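Local coordinates for protein galectin 2 (Gallus gallus, PDB 2YMZ) that probably binds carbohydrates, most likely beta-galactosides, as a lectin of the galectin family, at residues Ala27-Asn33 with His44-Asn50. Numbering follows the deposited sequence.
Sequences AESFAIN and HFNPRFN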
loop_
_atom_site.group_PDB
_atom_site.type_symbol
_atom_site.label_atom_id
_atom_site.label_comp_id
_atom_site.label_asym_id
_atom_site.label_seq_id
_atom_site.Cartn_x
_atom_site.Cartn_y
_atom_site.Cartn_z
ATOM N N ALA A 27 -12.018 16.197 -5.004
ATOM C CA ALA A 27 -12.122 15.684 -3.645
ATOM C C ALA A 27 -12.972 16.538 -2.787
ATOM O O ALA A 27 -12.788 17.753 -2.803
ATOM C CB ALA A 27 -10.730 15.582 -2.966
ATOM N N GLU A 28 -13.792 15.924 -1.902
ATOM C CA GLU A 28 -14.309 16.699 -0.801
ATOM C C GLU A 28 -13.601 16.309 0.475
ATOM O O GLU A 28 -13.668 17.041 1.381
ATOM C CB GLU A 28 -15.822 16.523 -0.534
ATOM C CG GLU A 28 -16.646 17.325 -1.575
ATOM C CD GLU A 28 -18.139 17.448 -1.253
ATOM O OE1 GLU A 28 -18.626 17.108 -0.117
ATOM O OE2 GLU A 28 -18.853 17.922 -2.180
ATOM N N SER A 29 -13.014 15.093 0.538
ATOM C CA SER A 29 -12.268 14.756 1.757
ATOM C C SER A 29 -11.449 13.486 1.476
ATOM O O SER A 29 -11.624 12.872 0.440
ATOM C CB SER A 29 -13.247 14.460 2.915
ATOM O OG SER A 29 -13.856 13.230 2.722
ATOM N N PHE A 30 -10.520 13.131 2.380
ATOM C CA PHE A 30 -9.894 11.819 2.244
ATOM C C PHE A 30 -9.571 11.422 3.701
ATOM O O PHE A 30 -9.636 12.248 4.608
ATOM C CB PHE A 30 -8.645 11.850 1.326
ATOM C CG PHE A 30 -7.507 12.709 1.849
ATOM C CD1 PHE A 30 -6.472 12.148 2.653
ATOM C CD2 PHE A 30 -7.409 14.043 1.428
ATOM C CE1 PHE A 30 -5.380 12.933 3.006
ATOM C CE2 PHE A 30 -6.369 14.823 1.842
ATOM C CZ PHE A 30 -5.343 14.279 2.647
ATOM N N ALA A 31 -9.246 10.132 3.934
ATOM C CA ALA A 31 -8.939 9.771 5.307
ATOM C C ALA A 31 -7.808 8.710 5.292
ATOM O O ALA A 31 -7.728 7.883 4.397
ATOM C CB ALA A 31 -10.149 9.176 6.005
ATOM N N ILE A 32 -6.982 8.816 6.285
ATOM C CA ILE A 32 -5.887 7.829 6.503
ATOM C C ILE A 32 -6.346 7.252 7.865
ATOM O O ILE A 32 -6.485 7.988 8.896
ATOM C CB ILE A 32 -4.561 8.569 6.680
ATOM C CG1 ILE A 32 -4.104 9.136 5.335
ATOM C CG2 ILE A 32 -3.466 7.624 7.195
ATOM C CD1 ILE A 32 -2.972 10.148 5.412
ATOM N N ASN A 33 -6.573 5.924 7.879
ATOM C CA ASN A 33 -7.090 5.217 9.078
ATOM C C ASN A 33 -6.051 4.144 9.545
ATOM O O ASN A 33 -5.674 3.327 8.767
ATOM C CB ASN A 33 -8.344 4.512 8.695
ATOM C CG ASN A 33 -9.486 5.528 8.392
ATOM O OD1 ASN A 33 -9.662 6.424 9.163
ATOM N ND2 ASN A 33 -10.201 5.360 7.339
ATOM N N HIS A 44 -8.045 8.200 12.923
ATOM C CA HIS A 44 -8.690 8.466 11.650
ATOM C C HIS A 44 -8.375 9.933 11.383
ATOM O O HIS A 44 -8.780 10.800 12.175
ATOM C CB HIS A 44 -10.213 8.203 11.849
ATOM C CG HIS A 44 -11.172 8.853 10.853
ATOM N ND1 HIS A 44 -11.459 8.308 9.622
ATOM C CD2 HIS A 44 -11.983 9.950 10.980
ATOM C CE1 HIS A 44 -12.386 9.053 9.013
ATOM N NE2 HIS A 44 -12.754 10.018 9.849
ATOM N N PHE A 45 -7.551 10.202 10.383
ATOM C CA PHE A 45 -7.042 11.545 10.072
ATOM C C PHE A 45 -7.786 11.906 8.809
ATOM O O PHE A 45 -7.601 11.287 7.737
ATOM C CB PHE A 45 -5.540 11.388 9.743
ATOM C CG PHE A 45 -4.895 12.641 9.228
ATOM C CD1 PHE A 45 -4.485 13.612 10.118
ATOM C CD2 PHE A 45 -4.688 12.795 7.839
ATOM C CE1 PHE A 45 -3.891 14.792 9.640
ATOM C CE2 PHE A 45 -4.067 13.958 7.354
ATOM C CZ PHE A 45 -3.726 14.943 8.261
ATOM N N ASN A 46 -8.647 12.940 8.903
ATOM C CA ASN A 46 -9.567 13.132 7.819
ATOM C C ASN A 46 -9.679 14.642 7.448
ATOM O O ASN A 46 -10.442 15.403 8.071
ATOM C CB ASN A 46 -10.949 12.687 8.382
ATOM C CG ASN A 46 -12.140 12.961 7.426
ATOM O OD1 ASN A 46 -13.263 13.104 7.950
ATOM N ND2 ASN A 46 -11.981 12.899 6.134
ATOM N N PRO A 47 -8.838 15.094 6.507
ATOM C CA PRO A 47 -9.000 16.470 6.041
ATOM C C PRO A 47 -10.306 16.625 5.277
ATOM O O PRO A 47 -10.627 15.822 4.424
ATOM C CB PRO A 47 -7.855 16.598 5.035
ATOM C CG PRO A 47 -6.745 15.667 5.525
ATOM C CD PRO A 47 -7.593 14.462 6.015
ATOM N N ARG A 48 -11.049 17.659 5.621
ATOM C CA ARG A 48 -12.368 17.888 5.013
ATOM C C ARG A 48 -12.345 19.283 4.340
ATOM O O ARG A 48 -12.159 20.305 5.013
ATOM C CB ARG A 48 -13.398 17.873 6.119
ATOM C CG ARG A 48 -13.640 16.361 6.473
ATOM C CD ARG A 48 -14.969 16.057 7.131
ATOM N NE ARG A 48 -16.071 16.753 6.512
ATOM C CZ ARG A 48 -16.992 16.249 5.669
ATOM N NH1 ARG A 48 -16.960 14.969 5.309
ATOM N NH2 ARG A 48 -17.964 17.091 5.178
ATOM N N PHE A 49 -12.538 19.265 3.039
ATOM C CA PHE A 49 -12.344 20.502 2.249
ATOM C C PHE A 49 -13.557 21.420 2.464
ATOM O O PHE A 49 -13.365 22.608 2.588
ATOM C CB PHE A 49 -12.181 20.190 0.762
ATOM C CG PHE A 49 -10.773 19.751 0.434
ATOM C CD1 PHE A 49 -9.814 20.709 0.129
ATOM C CD2 PHE A 49 -10.444 18.414 0.447
ATOM C CE1 PHE A 49 -8.522 20.326 -0.128
ATOM C CE2 PHE A 49 -9.119 17.987 0.150
ATOM C CZ PHE A 49 -8.181 18.976 -0.150
ATOM N N ASN A 50 -14.732 20.854 2.713
ATOM C CA ASN A 50 -15.979 21.727 2.744
ATOM C C ASN A 50 -15.892 22.660 3.920
ATOM O O ASN A 50 -16.255 23.833 3.838
ATOM C CB ASN A 50 -17.244 20.851 2.958
ATOM C CG ASN A 50 -17.613 20.042 1.743
ATOM O OD1 ASN A 50 -17.030 20.191 0.683
ATOM N ND2 ASN A 50 -18.616 19.159 1.901
HETATM O O HOH W 1 -15.587 18.028 3.206
#
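Strands 30-33 and 44-48 run antiparallel, their axes 4.7 Å apart at closest approach, and exchange reciprocal backbone hydrogen bonds between Ile32 and Phe45 (N to O, 2.9 Å both ways). Further along, Pro47 has no amide hydrogen to give. Asn46, with chi1 in t, supplies the donor instead: its ND2 reaches the Phe30 carbonyl O at 2.9 Å, while Phe30 N makes a weak hydrogen bond of 3.4 Å to Pro47 O. The p rotamer of Phe30 sets one ring face under the proline, with Pro47 CG 4.0 Å from the ring centroid in a CH-pi contact. Ile32 CD1 meets Phe45 CD2 at 4.0 Å, and Phe49, in m, brings CE2 to 4.3 Å from Ala27 CB. These apolar side chains line the inner side of the galectin beta-sandwich, where Ile19 and Ile23 of the opposing sheet meet Ile32 and Phe30.

The other face carries His44, Asn46 and Arg48 of the HFNPR sequence, the galectin signature; in relatives these three positions bind galactosides, and they probably do so here. Trp64 also meets the His44 ring. Asn33, in m, directs OD1 to His44 ND1 (2.6 Å), so ND1 carries a proton, which helps to orient the imidazole; Asn33 ND2 is hydrogen-bonded to Asn117 OD1. The CA-to-CB bond of Arg48 points away from segment 27-33, and its NE forms a salt bridge with Glu51. Beyond the strands, Phe49 N donates to Glu28 O (3.0 Å), a water links Glu28 O with Asn50 N, and Glu28 OE1 accepts from Asn50 ND2 at 2.9 Å.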